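Local structure of cell division control protein 4 (Saccharomyces cerevisiae, 3V7D) at residues A433-V447 with V450-S464. The protein recognises phosphorylated targets such as the CDK inhibitor SIC1 and, as the F-box subunit of an SCF ubiquitin ligase, directs their ubiquitination. The protein carries 1 engineered substitution. Residues are numbered along the deposited sequence; the frame is centred on the assembly and turned at random.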
# COMPACT_ATOMS: atom_id res chain seq x y z
N ALA B 433 2.13 -28.73 -2.64
CA ALA B 433 3.42 -28.31 -2.09
C ALA B 433 3.64 -28.93 -0.71
O ALA B 433 2.70 -29.07 0.07
CB ALA B 433 3.50 -26.79 -2.02
N ASP B 434 4.89 -29.31 -0.41
CA ASP B 434 5.24 -29.85 0.90
C ASP B 434 5.79 -28.74 1.79
O ASP B 434 5.57 -28.72 3.00
CB ASP B 434 6.27 -30.97 0.78
CG ASP B 434 5.71 -32.21 0.11
OD1 ASP B 434 4.53 -32.54 0.36
OD2 ASP B 434 6.46 -32.85 -0.65
N GLN B 435 6.54 -27.82 1.18
CA GLN B 435 7.05 -26.65 1.88
C GLN B 435 6.89 -25.41 1.02
O GLN B 435 6.92 -25.49 -0.21
CB GLN B 435 8.53 -26.83 2.23
CG GLN B 435 8.85 -28.06 3.06
CD GLN B 435 8.68 -27.82 4.55
OE1 GLN B 435 8.29 -26.74 4.99
NE2 GLN B 435 9.00 -28.84 5.34
N ILE B 436 6.70 -24.26 1.66
CA ILE B 436 6.72 -22.99 0.97
C ILE B 436 7.93 -22.22 1.46
O ILE B 436 7.96 -21.77 2.60
CB ILE B 436 5.46 -22.16 1.26
CG1 ILE B 436 4.20 -23.03 1.16
CG2 ILE B 436 5.39 -20.95 0.33
CD1 ILE B 436 3.94 -23.55 -0.24
N TRP B 437 8.95 -22.10 0.61
CA TRP B 437 10.20 -21.49 1.04
C TRP B 437 10.14 -19.97 1.00
O TRP B 437 10.68 -19.29 1.87
CB TRP B 437 11.38 -22.01 0.21
CG TRP B 437 11.59 -23.49 0.35
CD1 TRP B 437 11.58 -24.42 -0.65
CD2 TRP B 437 11.81 -24.21 1.57
NE1 TRP B 437 11.80 -25.67 -0.14
CE2 TRP B 437 11.94 -25.57 1.22
CE3 TRP B 437 11.92 -23.84 2.91
CZ2 TRP B 437 12.17 -26.56 2.17
CZ3 TRP B 437 12.15 -24.83 3.85
CH2 TRP B 437 12.28 -26.17 3.48
N SER B 438 9.48 -19.43 -0.02
CA SER B 438 9.41 -17.99 -0.17
C SER B 438 8.19 -17.59 -0.98
O SER B 438 7.88 -18.22 -1.99
CB SER B 438 10.69 -17.46 -0.84
OG SER B 438 10.70 -16.05 -0.86
N VAL B 439 7.49 -16.56 -0.52
CA VAL B 439 6.32 -16.06 -1.23
C VAL B 439 6.40 -14.54 -1.39
O VAL B 439 6.89 -13.83 -0.51
CB VAL B 439 5.00 -16.50 -0.54
CG1 VAL B 439 4.71 -15.67 0.71
CG2 VAL B 439 3.84 -16.39 -1.51
N ASN B 440 5.93 -14.05 -2.53
CA ASN B 440 5.99 -12.63 -2.85
C ASN B 440 4.89 -12.35 -3.85
O ASN B 440 4.64 -13.15 -4.75
CB ASN B 440 7.36 -12.29 -3.44
CG ASN B 440 7.64 -10.78 -3.49
OD1 ASN B 440 6.79 -10.00 -3.92
ND2 ASN B 440 8.83 -10.39 -3.04
N PHE B 441 4.20 -11.22 -3.70
CA PHE B 441 3.21 -10.85 -4.70
C PHE B 441 3.15 -9.36 -4.94
O PHE B 441 3.49 -8.56 -4.08
CB PHE B 441 1.82 -11.41 -4.34
CG PHE B 441 1.19 -10.77 -3.13
CD1 PHE B 441 0.47 -9.58 -3.24
CD2 PHE B 441 1.30 -11.36 -1.88
CE1 PHE B 441 -0.11 -9.00 -2.12
CE2 PHE B 441 0.72 -10.79 -0.76
CZ PHE B 441 0.02 -9.60 -0.88
N LYS B 442 2.72 -8.99 -6.15
CA LYS B 442 2.45 -7.61 -6.49
C LYS B 442 1.37 -7.58 -7.55
O LYS B 442 1.51 -8.20 -8.61
CB LYS B 442 3.71 -6.90 -6.99
CG LYS B 442 3.57 -5.38 -7.03
CD LYS B 442 4.84 -4.68 -7.51
CE LYS B 442 5.03 -4.81 -9.02
NZ LYS B 442 6.07 -3.87 -9.55
N GLY B 443 0.28 -6.88 -7.25
CA GLY B 443 -0.83 -6.78 -8.18
C GLY B 443 -1.43 -8.12 -8.56
O GLY B 443 -1.92 -8.87 -7.71
N LYS B 444 -1.37 -8.44 -9.85
CA LYS B 444 -2.03 -9.62 -10.39
C LYS B 444 -1.18 -10.88 -10.26
O LYS B 444 -1.65 -11.98 -10.56
CB LYS B 444 -2.36 -9.40 -11.87
CG LYS B 444 -1.14 -9.02 -12.70
CD LYS B 444 -1.48 -8.83 -14.17
CE LYS B 444 -1.29 -10.11 -14.96
NZ LYS B 444 -1.97 -10.05 -16.27
N THR B 445 0.06 -10.72 -9.82
CA THR B 445 1.02 -11.82 -9.84
C THR B 445 1.47 -12.23 -8.45
O THR B 445 1.93 -11.41 -7.66
CB THR B 445 2.25 -11.48 -10.69
OG1 THR B 445 1.84 -11.06 -12.00
CG2 THR B 445 3.17 -12.69 -10.81
N LEU B 446 1.34 -13.52 -8.17
CA LEU B 446 1.80 -14.11 -6.92
C LEU B 446 2.83 -15.19 -7.24
O LEU B 446 2.57 -16.08 -8.07
CB LEU B 446 0.60 -14.69 -6.15
CG LEU B 446 0.79 -15.72 -5.04
CD1 LEU B 446 1.58 -15.15 -3.89
CD2 LEU B 446 -0.56 -16.22 -4.54
N VAL B 447 4.01 -15.11 -6.63
CA VAL B 447 5.03 -16.13 -6.87
C VAL B 447 5.45 -16.84 -5.59
O VAL B 447 5.51 -16.23 -4.52
CB VAL B 447 6.28 -15.57 -7.60
CG1 VAL B 447 5.88 -14.94 -8.93
CG2 VAL B 447 7.02 -14.56 -6.72
N VAL B 450 8.68 -23.32 -3.86
CA VAL B 450 8.16 -24.41 -3.06
C VAL B 450 8.98 -25.68 -3.19
O VAL B 450 9.86 -25.79 -4.05
CB VAL B 450 6.71 -24.75 -3.45
CG1 VAL B 450 5.83 -23.52 -3.40
CG2 VAL B 450 6.68 -25.38 -4.84
N GLU B 451 8.67 -26.63 -2.31
CA GLU B 451 9.24 -27.96 -2.39
C GLU B 451 8.11 -28.96 -2.54
O GLU B 451 7.07 -28.84 -1.88
CB GLU B 451 10.04 -28.29 -1.12
CG GLU B 451 10.53 -29.74 -1.08
CD GLU B 451 11.17 -30.11 0.25
OE1 GLU B 451 11.97 -29.31 0.78
OE2 GLU B 451 10.86 -31.20 0.77
N LYS B 452 8.30 -29.93 -3.43
CA LYS B 452 7.33 -31.00 -3.60
C LYS B 452 8.04 -32.29 -3.96
O LYS B 452 8.73 -32.37 -4.98
CB LYS B 452 6.30 -30.64 -4.67
CG LYS B 452 5.39 -31.78 -5.06
CD LYS B 452 4.36 -31.34 -6.09
CE LYS B 452 3.81 -32.52 -6.88
NZ LYS B 452 3.21 -33.57 -6.00
N ASP B 453 7.88 -33.29 -3.10
CA ASP B 453 8.49 -34.61 -3.30
C ASP B 453 9.99 -34.55 -3.54
O ASP B 453 10.50 -35.15 -4.48
CB ASP B 453 7.79 -35.35 -4.44
CG ASP B 453 6.34 -35.65 -4.14
OD1 ASP B 453 6.00 -35.80 -2.95
OD2 ASP B 453 5.54 -35.72 -5.09
N GLY B 454 10.70 -33.82 -2.68
CA GLY B 454 12.15 -33.79 -2.73
C GLY B 454 12.75 -32.92 -3.82
O GLY B 454 13.94 -33.03 -4.11
N GLN B 455 11.94 -32.06 -4.42
CA GLN B 455 12.42 -31.15 -5.46
C GLN B 455 11.88 -29.73 -5.26
O GLN B 455 10.80 -29.54 -4.71
CB GLN B 455 12.03 -31.66 -6.84
CG GLN B 455 12.73 -32.95 -7.27
CD GLN B 455 12.36 -33.36 -8.68
OE1 GLN B 455 13.19 -33.33 -9.59
NE2 GLN B 455 11.10 -33.73 -8.88
N SER B 456 12.63 -28.74 -5.72
CA SER B 456 12.16 -27.36 -5.65
C SER B 456 11.51 -26.93 -6.95
O SER B 456 11.94 -27.33 -8.04
CB SER B 456 13.31 -26.41 -5.29
OG SER B 456 14.31 -26.39 -6.29
N PHE B 457 10.46 -26.13 -6.83
CA PHE B 457 9.77 -25.60 -7.99
C PHE B 457 9.46 -24.14 -7.75
O PHE B 457 9.39 -23.69 -6.61
CB PHE B 457 8.47 -26.38 -8.24
CG PHE B 457 8.67 -27.82 -8.61
CD1 PHE B 457 8.90 -28.19 -9.92
CD2 PHE B 457 8.65 -28.81 -7.63
CE1 PHE B 457 9.09 -29.53 -10.26
CE2 PHE B 457 8.84 -30.14 -7.97
CZ PHE B 457 9.06 -30.50 -9.29
N LEU B 458 9.30 -23.39 -8.84
CA LEU B 458 8.77 -22.04 -8.75
C LEU B 458 7.32 -22.05 -9.21
O LEU B 458 7.01 -22.50 -10.31
CB LEU B 458 9.58 -21.05 -9.59
CG LEU B 458 9.05 -19.60 -9.55
CD1 LEU B 458 9.20 -19.01 -8.16
CD2 LEU B 458 9.74 -18.73 -10.58
N GLU B 459 6.44 -21.56 -8.35
CA GLU B 459 5.03 -21.46 -8.68
C GLU B 459 4.68 -20.02 -9.02
O GLU B 459 5.07 -19.09 -8.30
CB GLU B 459 4.17 -21.97 -7.52
CG GLU B 459 4.47 -23.40 -7.10
CD GLU B 459 3.84 -24.43 -8.03
OE1 GLU B 459 3.95 -25.64 -7.74
OE2 GLU B 459 3.21 -24.04 -9.03
N ILE B 460 3.95 -19.83 -10.11
CA ILE B 460 3.47 -18.50 -10.49
C ILE B 460 1.95 -18.50 -10.64
O ILE B 460 1.40 -19.23 -11.47
CB ILE B 460 4.12 -18.01 -11.79
CG1 ILE B 460 5.65 -18.03 -11.66
CG2 ILE B 460 3.64 -16.61 -12.12
CD1 ILE B 460 6.37 -17.67 -12.96
N LEU B 461 1.29 -17.67 -9.84
CA LEU B 461 -0.17 -17.57 -9.87
C LEU B 461 -0.62 -16.23 -10.44
O LEU B 461 -0.14 -15.17 -10.05
CB LEU B 461 -0.73 -17.77 -8.46
CG LEU B 461 -0.33 -19.12 -7.86
CD1 LEU B 461 -0.70 -19.20 -6.39
CD2 LEU B 461 -0.97 -20.25 -8.64
N ASP B 462 -1.57 -16.30 -11.38
CA ASP B 462 -2.01 -15.14 -12.14
C ASP B 462 -3.45 -14.79 -11.78
O ASP B 462 -4.36 -15.57 -12.04
CB ASP B 462 -1.90 -15.48 -13.64
CG ASP B 462 -2.15 -14.28 -14.54
OD1 ASP B 462 -2.62 -13.22 -14.06
OD2 ASP B 462 -1.88 -14.40 -15.76
N PHE B 463 -3.66 -13.62 -11.17
CA PHE B 463 -5.00 -13.21 -10.73
C PHE B 463 -5.68 -12.20 -11.68
O PHE B 463 -6.67 -11.55 -11.31
CB PHE B 463 -4.96 -12.64 -9.30
CG PHE B 463 -4.79 -13.69 -8.23
CD1 PHE B 463 -3.52 -14.15 -7.89
CD2 PHE B 463 -5.89 -14.21 -7.56
CE1 PHE B 463 -3.36 -15.11 -6.90
CE2 PHE B 463 -5.73 -15.17 -6.57
CZ PHE B 463 -4.46 -15.62 -6.24
N SER B 464 -5.16 -12.07 -12.89
CA SER B 464 -5.85 -11.28 -13.91
C SER B 464 -6.82 -12.16 -14.71
O SER B 464 -6.89 -13.36 -14.48
CB SER B 464 -4.86 -10.62 -14.86
OG SER B 464 -4.26 -11.57 -15.73
OXT SER B 464 -7.56 -11.72 -15.59
O HOH W 1 9.07 -32.95 -0.54
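Glu451 runs out alongside Gln435 and ends against the indole of Trp437. Its CB lies 3.3 Å from Trp437 NE1 and beside Gln435 CB; with CG anti to the backbone N (chi1 173°) and the chain extended from there, the carboxylate reaches the far ring of the indole, where OE1 meets the edge at CZ2, 3.1 Å away and in the ring plane. OE2 accepts a hydrogen bond from a water also bound to Asp434 OD2 and Gly454 N. Gln435 CB packs on one face of the same indole. With an alanine in place of Trp437, the Glu451 carboxylate would probably lose the ring edge beside OE1 and be freer to turn, and Gln435 CB the face it packs on.

The backbone is pinched here into a classic beta bulge: Asp434 N (2.7 Å) and Gln435 N (3.3 Å) both donate to Glu451 O. Asp434 ties down the neighbouring turn, its OD2 accepting a nearly straight bond from Asp453 N at 2.9 Å.

At the other end, Leu446 and Leu461 pair by two backbone bonds, and Leu446 CD2 touches both Leu461 CD1 (3.5 Å) and the edge of Phe463 at CE1. Lys444 NZ donates to Ser464 OG (2.8 Å), while Asp462 OD1 accepts from Ser464 N, making an Asx turn, and from Ser464 OG.

These three antiparallel strands, 435-442, 445-452 and 455-462, form one propeller blade with strand 113-118, from near the start of the WD40 domain, beside 455-462. Phe463 stacks on Trp105 of helix 87-106, Leu446 packs on strand 413-418, and Trp437 touches the bound peptide.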